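Local atomic coordinates of cupin 2, conserved barrel (Desulfitobacterium hafniense, PDB entry 2OZJ), a protein that is of unknown function but belongs to the cupin superfamily of conserved beta-barrels, whose members often bind a metal or small ligand, and assembles as a dimer. Residues 2-8 against 30-35; 16-21 against 41-45; 60-66 against 102-108. All coordinates share one frame; numbering follows the deposited sequence. Where two conformers were deposited one is given.

Contact 1. Residues 2-8 against 30-35; sequences MARLKNL and MALAQS
R4 and Q34 form an antiparallel hydrogen-bonded pair, the next step along the edge being the non-hydrogen-bonded pair L5 with A33. Short strand 4-5 thus adds an outermost strand to the larger sheet of the cupin barrel. R4 N gives its hydrogen to Q34 O at 2.9 Å, and Q34 N returns one to R4 O at 2.8 Å. K6 N then reaches L32 O at 2.9 Å, but from well above the carbonyl plane, as the ladder gives out. The next-door L5 N binds OD2 of D59 of the second subunit.

On the R4 and Q34 face, the two side chains run alongside each other in the R4 conformer given, with Q34 CB over one guanidinium face. K6 leaves the backbone with CG between N and C (chi1 64°) and then stretches straight, which carries NZ to Q34 OE1 at 3.1 Å. On the opposite face, L5 CD2 meets A33 CB at 4.0 Å. L8 crosses L32 at about a right angle. N7, in a left-handed backbone conformation, lays CB 3.8 Å from M30 SE and donates an ND2 hydrogen to A31 O at 2.9 Å, the acceptor lying near its amide plane.

Contact 2. Residues 16-21 against 41-45; sequences LASLIE and SLFSF
L42 is the central side chain of this contact: it rises from the strand toward the 16-21 loop, where it meets L16, L19 and I20. CG stands beside the backbone N of L42, anti to its carbonyl carbon (chi1 -70°), and the two methyls divide the work. CD1 reaches L19 CB at 3.9 Å and lies equally near the backbone oxygen of L16, while CD2 meets L16 CG at 4.2 Å, the leucines crossing at a slant. I20 comes in from the other end of the turn. Its CG1 lies anti to the backbone N (chi1 -162°) and the chain runs on extended, so that the CD1 methyl settles along the strand backbone, 3.7 Å from L42 O and 4.1 Å from L42 CB.

Residues 16-19 form one 3-10 turn, closed by L19 N to L16 O at 3.0 Å, and the loop holding it packs against strand 38-46 in the large sheet of the cupin beta-barrel. The apolar patch continues beyond these residues: L65 touches both L16 and L42, and L16 also packs on V85 of the second subunit.

Further along the strand the chemistry changes from methyls to a hydroxyl. S44 points its CB at the loop and donates a short hydrogen bond from OG to E21 O, 2.6 Å, with OG in the carbonyl plane. I20 CG1 lies 4.0 Å from the same OG, and so apolar and polar contacts adjoin there. The backbone of E21 is thereby tied to the strand, while its carboxylate forms a salt bridge, OE2 with R23 NH2.

Contact 3. Residues 60-66 against 102-108; sequences TLYLILQ and FKMLQIT
K103 and Q66 lie side by side and point the same way, at a classic beta bulge where L65 and Q66 together face K103. From CB, 4.2 Å from the CB atoms of both L65 and Q66, the lysine runs out fully extended. CD passes Q66 OE1 at 3.6 Å, and CE nestles against the amide, 3.4 Å from both OE1 and NE2 of Q66. At the tip, NZ donates to Q66 OE1 at 3.0 Å from above the carbonyl plane rather than along a lone pair. The same ammonium also binds A17 O and, weakly, I20 O, so backbone carbonyls and an amide oxygen gather round it. The bulge itself makes K103 O accept twice: L65 N comes to 2.8 Å, whereas the bond from Q66 N is weak.

Beyond the bulge the two strands pair regularly, antiparallel. On one face L63 CD2 meets L105 CD2, and L61, in the conformer given, packs alongside I107. On the other, M104 SE, also in the conformer given, approaches Y62 CD1 at 3.7 Å, an oblique Met-aromatic contact. T60 CG2 lies over one face of the Y62 ring, whose OH bonds H94 NE2. T108 OG1 donates to T60 OG1.

The pair lies inside the large cupin sheet: strand 38-46 flanks 102-109 on one side, strand 84-88 flanks 60-65 on the other, strand 68-73 approaches the Y62 and F102 face, and the L61, L63 and I107 face packs on the second subunit.

All three contacts reach the same antiparallel sheet, but at different depths. Contact 3 is the buried core, a long ladder broken by one bulge, its centre only about 3 Å from the centre of the chain. Contact 1 lies at the sheet's edge, about 15 Å from that centre, where a few backbone bonds give way to polar side chains at the partly exposed margin. Contact 2 is different in kind: a loop packed on a strand, mostly by methyl groups. Strand 38-46 joins them, pairing with 28-34 on one side and 102-109 on the other, while L32 of contact 1 touches L105 of contact 3. All three have residues that touch the second subunit, contact 2 through L16.

Contact 1. Residues 2-8 against 30-35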
loop_
_atom_site.group_PDB
_atom_site.type_symbol
_atom_site.label_atom_id
_atom_site.label_comp_id
_atom_site.label_asym_id
_atom_site.label_seq_id
_atom_site.Cartn_x
_atom_site.Cartn_y
_atom_site.Cartn_z
HETATM N N MSE A 2 14.855 5.601 14.812
HETATM C CA MSE A 2 14.024 6.407 13.860
HETATM C C MSE A 2 13.181 5.543 12.929
HETATM O O MSE A 2 13.642 4.548 12.424
HETATM C CB MSE A 2 14.907 7.310 12.979
HETATM C CG MSE A 2 14.218 7.760 11.646
HETATM SE SE MSE A 2 15.305 8.794 10.373
HETATM C CE MSE A 2 15.966 7.362 9.283
ATOM N N ALA A 3 11.962 5.987 12.663
ATOM C CA ALA A 3 11.102 5.345 11.682
ATOM C C ALA A 3 11.500 5.781 10.260
ATOM O O ALA A 3 11.624 6.978 9.995
ATOM C CB ALA A 3 9.634 5.685 11.968
ATOM N N ARG A 4 11.683 4.815 9.358
ATOM C CA ARG A 4 12.028 5.124 7.975
ATOM C C ARG A 4 11.537 4.080 6.992
ATOM O O ARG A 4 11.451 2.885 7.319
ATOM C CB ARG A 4 13.540 5.330 7.820
ATOM C CG ARG A 4 14.351 4.099 7.959
ATOM C CD ARG A 4 15.835 4.376 8.188
ATOM N NE ARG A 4 16.550 3.104 8.244
ATOM C CZ ARG A 4 16.826 2.345 7.185
ATOM N NH1 ARG A 4 16.503 2.737 5.957
ATOM N NH2 ARG A 4 17.438 1.192 7.359
ATOM N N LEU A 5 11.223 4.536 5.778
ATOM C CA LEU A 5 10.838 3.648 4.713
ATOM C C LEU A 5 12.130 3.249 4.064
ATOM O O LEU A 5 13.125 3.978 4.133
ATOM C CB LEU A 5 9.867 4.332 3.710
ATOM C CG LEU A 5 8.503 4.708 4.306
ATOM C CD1 LEU A 5 7.668 5.399 3.283
ATOM C CD2 LEU A 5 7.745 3.477 4.857
ATOM N N LYS A 6 12.138 2.076 3.455
ATOM C CA LYS A 6 13.326 1.523 2.829
ATOM C C LYS A 6 12.987 0.503 1.740
ATOM O O LYS A 6 11.872 0.034 1.636
ATOM C CB LYS A 6 14.248 0.876 3.893
ATOM C CG LYS A 6 13.619 -0.314 4.598
ATOM C CD LYS A 6 14.628 -1.039 5.464
ATOM C CE LYS A 6 13.999 -2.275 6.104
ATOM N NZ LYS A 6 15.057 -3.135 6.750
ATOM N N ASN A 7 14.024 0.186 0.954
ATOM C CA ASN A 7 13.974 -0.793 -0.096
ATOM C C ASN A 7 12.955 -0.503 -1.189
ATOM O O ASN A 7 12.408 -1.425 -1.827
ATOM C CB ASN A 7 13.794 -2.208 0.481
ATOM C CG ASN A 7 14.950 -2.635 1.346
ATOM O OD1 ASN A 7 16.113 -2.272 1.096
ATOM N ND2 ASN A 7 14.640 -3.388 2.412
ATOM N N LEU A 8 12.774 0.800 -1.450
ATOM C CA LEU A 8 11.821 1.296 -2.441
ATOM C C LEU A 8 12.494 2.284 -3.364
ATOM O O LEU A 8 13.400 3.023 -2.910
ATOM C CB LEU A 8 10.652 2.009 -1.756
ATOM C CG LEU A 8 9.689 1.116 -0.973
ATOM C CD1 LEU A 8 8.956 1.948 0.100
ATOM C CD2 LEU A 8 8.742 0.420 -1.955
HETATM N N MSE A 30 10.493 -9.025 1.937
HETATM C CA MSE A 30 11.292 -7.807 1.957
HETATM C C MSE A 30 10.613 -6.777 2.839
HETATM O O MSE A 30 9.408 -6.525 2.636
HETATM C CB MSE A 30 11.478 -7.274 0.541
HETATM C CG MSE A 30 12.420 -6.073 0.519
HETATM SE SE MSE A 30 13.233 -5.631 -1.156
HETATM C CE MSE A 30 11.641 -4.919 -2.008
ATOM N N ALA A 31 11.332 -6.248 3.832
ATOM C CA ALA A 31 10.796 -5.168 4.655
ATOM C C ALA A 31 10.875 -3.844 3.879
ATOM O O ALA A 31 11.912 -3.545 3.238
ATOM C CB ALA A 31 11.541 -5.045 5.929
ATOM N N LEU A 32 9.801 -3.064 3.952
ATOM C CA LEU A 32 9.755 -1.731 3.348
ATOM C C LEU A 32 9.753 -0.624 4.387
ATOM O O LEU A 32 9.705 0.540 4.038
ATOM C CB LEU A 32 8.533 -1.589 2.455
ATOM C CG LEU A 32 8.292 -2.637 1.338
ATOM C CD1 LEU A 32 7.008 -2.290 0.558
ATOM C CD2 LEU A 32 9.536 -2.789 0.418
ATOM N N ALA A 33 9.816 -0.970 5.664
ATOM C CA ALA A 33 9.913 0.017 6.731
ATOM C C ALA A 33 10.786 -0.530 7.849
ATOM O O ALA A 33 10.805 -1.751 8.095
ATOM C CB ALA A 33 8.528 0.349 7.291
ATOM N N GLN A 34 11.523 0.382 8.480
ATOM C CA GLN A 34 12.154 0.157 9.752
ATOM C C GLN A 34 11.398 1.053 10.742
ATOM O O GLN A 34 11.552 2.263 10.742
ATOM C CB GLN A 34 13.636 0.534 9.670
ATOM C CG GLN A 34 14.473 0.086 10.848
ATOM C CD GLN A 34 15.438 -1.019 10.499
ATOM O OE1 GLN A 34 15.423 -1.564 9.392
ATOM N NE2 GLN A 34 16.306 -1.347 11.446
ATOM N N SER A 35 10.510 0.452 11.519
ATOM C CA SER A 35 9.613 1.195 12.400
ATOM C C SER A 35 9.152 0.329 13.572
ATOM O O SER A 35 9.055 -0.888 13.447
ATOM C CB SER A 35 8.422 1.722 11.613
ATOM O OG SER A 35 7.433 2.265 12.459
#

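Contact 2. Residues 16-21 against 41-45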
loop_
_atom_site.group_PDB
_atom_site.type_symbol
_atom_site.label_atom_id
_atom_site.label_comp_id
_atom_site.label_asym_id
_atom_site.label_seq_id
_atom_site.Cartn_x
_atom_site.Cartn_y
_atom_site.Cartn_z
ATOM N N LEU A 16 5.215 -2.226 -7.879
ATOM C CA LEU A 16 5.506 -2.815 -6.636
ATOM C C LEU A 16 5.750 -4.339 -6.765
ATOM O O LEU A 16 6.698 -4.905 -6.205
ATOM C CB LEU A 16 4.329 -2.470 -5.715
ATOM C CG LEU A 16 4.514 -2.582 -4.244
ATOM C CD1 LEU A 16 5.710 -1.833 -3.684
ATOM C CD2 LEU A 16 3.146 -2.062 -3.647
ATOM N N ALA A 17 4.971 -4.980 -7.644
ATOM C CA ALA A 17 5.129 -6.412 -7.911
ATOM C C ALA A 17 6.515 -6.745 -8.459
ATOM O O ALA A 17 7.025 -7.848 -8.286
ATOM C CB ALA A 17 4.080 -6.879 -8.904
ATOM N N SER A 18 7.133 -5.802 -9.158
ATOM C CA SER A 18 8.438 -6.048 -9.764
ATOM C C SER A 18 9.586 -6.072 -8.729
ATOM O O SER A 18 10.700 -6.441 -9.082
ATOM C CB SER A 18 8.708 -5.046 -10.911
ATOM O OG SER A 18 9.103 -3.814 -10.391
ATOM N N LEU A 19 9.337 -5.677 -7.482
ATOM C CA LEU A 19 10.379 -5.575 -6.475
ATOM C C LEU A 19 10.648 -6.931 -5.776
ATOM O O LEU A 19 11.621 -7.050 -5.064
ATOM C CB LEU A 19 10.059 -4.522 -5.434
ATOM C CG LEU A 19 9.909 -3.074 -5.943
ATOM C CD1 LEU A 19 9.549 -2.223 -4.744
ATOM C CD2 LEU A 19 11.152 -2.568 -6.631
ATOM N N ILE A 20 9.804 -7.928 -6.022
ATOM C CA ILE A 20 9.968 -9.264 -5.426
ATOM C C ILE A 20 9.641 -10.344 -6.468
ATOM O O ILE A 20 8.671 -10.223 -7.218
ATOM C CB ILE A 20 9.132 -9.417 -4.118
ATOM C CG1 ILE A 20 9.604 -10.597 -3.265
ATOM C CG2 ILE A 20 7.625 -9.546 -4.372
ATOM C CD1 ILE A 20 9.054 -10.530 -1.848
ATOM N N GLU A 21 10.441 -11.397 -6.525
ATOM C CA GLU A 21 10.097 -12.547 -7.364
ATOM C C GLU A 21 9.063 -13.442 -6.692
ATOM O O GLU A 21 8.785 -13.281 -5.514
ATOM C CB GLU A 21 11.347 -13.353 -7.700
ATOM C CG GLU A 21 12.327 -12.515 -8.509
ATOM C CD GLU A 21 13.766 -12.996 -8.380
ATOM O OE1 GLU A 21 14.359 -12.871 -7.287
ATOM O OE2 GLU A 21 14.299 -13.493 -9.376
ATOM N N SER A 41 5.656 -4.873 4.607
ATOM C CA SER A 41 6.437 -5.940 4.004
ATOM C C SER A 41 5.850 -6.380 2.677
ATOM O O SER A 41 4.630 -6.412 2.490
ATOM C CB SER A 41 6.420 -7.189 4.879
ATOM O OG SER A 41 6.604 -6.896 6.265
ATOM N N LEU A 42 6.735 -6.845 1.805
ATOM C CA LEU A 42 6.347 -7.574 0.596
ATOM C C LEU A 42 6.627 -9.066 0.831
ATOM O O LEU A 42 7.676 -9.415 1.378
ATOM C CB LEU A 42 7.144 -7.133 -0.637
ATOM C CG LEU A 42 6.907 -5.773 -1.236
ATOM C CD1 LEU A 42 7.731 -5.641 -2.536
ATOM C CD2 LEU A 42 5.364 -5.528 -1.405
ATOM N N PHE A 43 5.717 -9.926 0.403
ATOM C CA PHE A 43 5.887 -11.355 0.524
ATOM C C PHE A 43 5.478 -12.008 -0.772
ATOM O O PHE A 43 4.563 -11.516 -1.472
ATOM C CB PHE A 43 4.985 -11.992 1.573
ATOM C CG PHE A 43 5.257 -11.579 2.940
ATOM C CD1 PHE A 43 6.326 -12.128 3.664
ATOM C CD2 PHE A 43 4.445 -10.667 3.577
ATOM C CE1 PHE A 43 6.585 -11.737 5.007
ATOM C CE2 PHE A 43 4.743 -10.255 4.906
ATOM C CZ PHE A 43 5.795 -10.798 5.610
ATOM N N SER A 44 6.100 -13.149 -1.054
ATOM C CA SER A 44 5.607 -14.032 -2.094
ATOM C C SER A 44 5.798 -15.474 -1.696
ATOM O O SER A 44 6.817 -15.816 -1.062
ATOM C CB SER A 44 6.338 -13.755 -3.368
ATOM O OG SER A 44 7.678 -14.136 -3.277
ATOM N N PHE A 45 4.817 -16.311 -2.026
ATOM C CA PHE A 45 4.943 -17.745 -1.934
ATOM C C PHE A 45 3.854 -18.399 -2.756
ATOM O O PHE A 45 3.013 -17.704 -3.350
ATOM C CB PHE A 45 4.977 -18.245 -0.480
ATOM C CG PHE A 45 3.768 -17.909 0.339
ATOM C CD1 PHE A 45 3.667 -16.680 0.955
ATOM C CD2 PHE A 45 2.764 -18.866 0.548
ATOM C CE1 PHE A 45 2.561 -16.372 1.732
ATOM C CE2 PHE A 45 1.659 -18.581 1.335
ATOM C CZ PHE A 45 1.554 -17.329 1.924
#

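Contact 3. Residues 60-66 against 102-108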
loop_
_atom_site.group_PDB
_atom_site.type_symbol
_atom_site.label_atom_id
_atom_site.label_comp_id
_atom_site.label_asym_id
_atom_site.label_seq_id
_atom_site.Cartn_x
_atom_site.Cartn_y
_atom_site.Cartn_z
ATOM N N THR A 60 -4.256 -5.141 10.325
ATOM C CA THR A 60 -3.457 -5.467 9.160
ATOM C C THR A 60 -4.246 -5.226 7.915
ATOM O O THR A 60 -5.436 -5.509 7.884
ATOM C CB THR A 60 -3.076 -6.943 9.176
ATOM O OG1 THR A 60 -2.366 -7.186 10.379
ATOM C CG2 THR A 60 -2.186 -7.296 7.993
ATOM N N LEU A 61 -3.624 -4.651 6.901
ATOM C CA LEU A 61 -4.192 -4.680 5.554
ATOM C C LEU A 61 -3.301 -5.494 4.636
ATOM O O LEU A 61 -2.076 -5.336 4.611
ATOM C CB LEU A 61 -4.422 -3.289 4.972
ATOM C CG LEU A 61 -3.346 -2.438 4.280
ATOM C CD1 LEU A 61 -2.907 -3.028 2.918
ATOM C CD2 LEU A 61 -3.840 -1.015 4.065
ATOM N N TYR A 62 -3.956 -6.339 3.871
ATOM C CA TYR A 62 -3.336 -7.167 2.816
ATOM C C TYR A 62 -3.766 -6.610 1.441
ATOM O O TYR A 62 -4.953 -6.345 1.196
ATOM C CB TYR A 62 -3.795 -8.608 2.909
ATOM C CG TYR A 62 -3.348 -9.306 4.135
ATOM C CD1 TYR A 62 -2.035 -9.674 4.271
ATOM C CD2 TYR A 62 -4.224 -9.606 5.164
ATOM C CE1 TYR A 62 -1.593 -10.322 5.403
ATOM C CE2 TYR A 62 -3.776 -10.263 6.320
ATOM C CZ TYR A 62 -2.465 -10.612 6.417
ATOM O OH TYR A 62 -1.990 -11.262 7.533
ATOM N N LEU A 63 -2.799 -6.466 0.550
ATOM C CA LEU A 63 -3.026 -6.029 -0.827
ATOM C C LEU A 63 -2.373 -7.023 -1.766
ATOM O O LEU A 63 -1.158 -7.237 -1.696
ATOM C CB LEU A 63 -2.486 -4.635 -1.098
ATOM C CG LEU A 63 -2.541 -4.123 -2.549
ATOM C CD1 LEU A 63 -3.958 -3.768 -3.091
ATOM C CD2 LEU A 63 -1.649 -2.846 -2.600
ATOM N N ILE A 64 -3.191 -7.666 -2.610
ATOM C CA ILE A 64 -2.664 -8.658 -3.533
ATOM C C ILE A 64 -2.076 -7.950 -4.751
ATOM O O ILE A 64 -2.749 -7.154 -5.387
ATOM C CB ILE A 64 -3.719 -9.678 -3.967
ATOM C CG1 ILE A 64 -4.411 -10.263 -2.753
ATOM C CG2 ILE A 64 -3.060 -10.815 -4.795
ATOM C CD1 ILE A 64 -3.498 -10.920 -1.787
ATOM N N LEU A 65 -0.811 -8.216 -5.045
ATOM C CA LEU A 65 -0.117 -7.549 -6.129
ATOM C C LEU A 65 -0.177 -8.367 -7.421
ATOM O O LEU A 65 -0.249 -7.818 -8.520
ATOM C CB LEU A 65 1.340 -7.304 -5.751
ATOM C CG LEU A 65 1.559 -6.478 -4.487
ATOM C CD1 LEU A 65 3.043 -6.410 -4.182
ATOM C CD2 LEU A 65 0.934 -5.082 -4.593
ATOM N N GLN A 66 -0.146 -9.687 -7.289
ATOM C CA GLN A 66 -0.041 -10.576 -8.421
ATOM C C GLN A 66 -0.464 -11.942 -7.922
ATOM O O GLN A 66 -0.219 -12.292 -6.781
ATOM C CB GLN A 66 1.413 -10.582 -8.868
ATOM C CG GLN A 66 1.717 -11.185 -10.203
ATOM C CD GLN A 66 3.229 -11.257 -10.437
ATOM O OE1 GLN A 66 3.910 -10.229 -10.554
ATOM N NE2 GLN A 66 3.761 -12.481 -10.487
ATOM N N PHE A 102 1.763 -16.212 -5.635
ATOM C CA PHE A 102 1.254 -14.846 -5.495
ATOM C C PHE A 102 2.258 -13.944 -4.777
ATOM O O PHE A 102 3.215 -14.405 -4.158
ATOM C CB PHE A 102 -0.150 -14.799 -4.821
ATOM C CG PHE A 102 -0.119 -14.929 -3.342
ATOM C CD1 PHE A 102 0.275 -16.116 -2.749
ATOM C CD2 PHE A 102 -0.461 -13.848 -2.535
ATOM C CE1 PHE A 102 0.329 -16.241 -1.381
ATOM C CE2 PHE A 102 -0.405 -13.972 -1.174
ATOM C CZ PHE A 102 -0.006 -15.153 -0.590
ATOM N N LYS A 103 2.008 -12.645 -4.904
ATOM C CA LYS A 103 2.768 -11.632 -4.267
ATOM C C LYS A 103 1.806 -10.709 -3.539
ATOM O O LYS A 103 0.725 -10.389 -4.057
ATOM C CB LYS A 103 3.522 -10.812 -5.295
ATOM C CG LYS A 103 4.535 -11.571 -6.121
ATOM C CD LYS A 103 5.128 -10.654 -7.189
ATOM C CE LYS A 103 6.043 -11.416 -8.152
ATOM N NZ LYS A 103 6.586 -10.519 -9.217
HETATM N N MSE A 104 2.160 -10.296 -2.331
HETATM C CA MSE A 104 1.332 -9.344 -1.593
HETATM C C MSE A 104 2.131 -8.319 -0.809
HETATM O O MSE A 104 3.282 -8.543 -0.439
HETATM C CB MSE A 104 0.412 -10.088 -0.626
HETATM C CG MSE A 104 1.147 -10.718 0.504
HETATM SE SE MSE A 104 -0.003 -11.485 1.832
HETATM C CE MSE A 104 1.389 -12.489 2.693
ATOM N N LEU A 105 1.471 -7.199 -0.522
ATOM C CA LEU A 105 1.925 -6.202 0.441
ATOM C C LEU A 105 1.128 -6.384 1.718
ATOM O O LEU A 105 -0.082 -6.532 1.671
ATOM C CB LEU A 105 1.677 -4.796 -0.115
ATOM C CG LEU A 105 1.928 -3.592 0.801
ATOM C CD1 LEU A 105 3.393 -3.379 1.030
ATOM C CD2 LEU A 105 1.271 -2.368 0.185
ATOM N N GLN A 106 1.819 -6.345 2.854
ATOM C CA GLN A 106 1.174 -6.397 4.159
ATOM C C GLN A 106 1.549 -5.132 4.921
ATOM O O GLN A 106 2.716 -4.728 4.934
ATOM C CB GLN A 106 1.668 -7.614 4.936
ATOM C CG GLN A 106 1.202 -7.677 6.385
ATOM C CD GLN A 106 1.537 -9.012 7.066
ATOM O OE1 GLN A 106 1.859 -9.994 6.407
ATOM N NE2 GLN A 106 1.456 -9.030 8.390
ATOM N N ILE A 107 0.557 -4.506 5.537
ATOM C CA ILE A 107 0.788 -3.390 6.452
ATOM C C ILE A 107 0.155 -3.749 7.761
ATOM O O ILE A 107 -1.028 -3.994 7.801
ATOM C CB ILE A 107 0.191 -2.065 5.918
ATOM C CG1 ILE A 107 0.847 -1.686 4.599
ATOM C CG2 ILE A 107 0.354 -0.917 6.998
ATOM C CD1 ILE A 107 0.043 -0.618 3.846
ATOM N N THR A 108 0.954 -3.833 8.817
ATOM C CA THR A 108 0.435 -4.147 10.133
ATOM C C THR A 108 0.809 -3.074 11.152
ATOM O O THR A 108 1.964 -2.678 11.249
ATOM C CB THR A 108 0.892 -5.525 10.624
ATOM O OG1 THR A 108 0.492 -6.521 9.694
ATOM C CG2 THR A 108 0.242 -5.840 11.953
#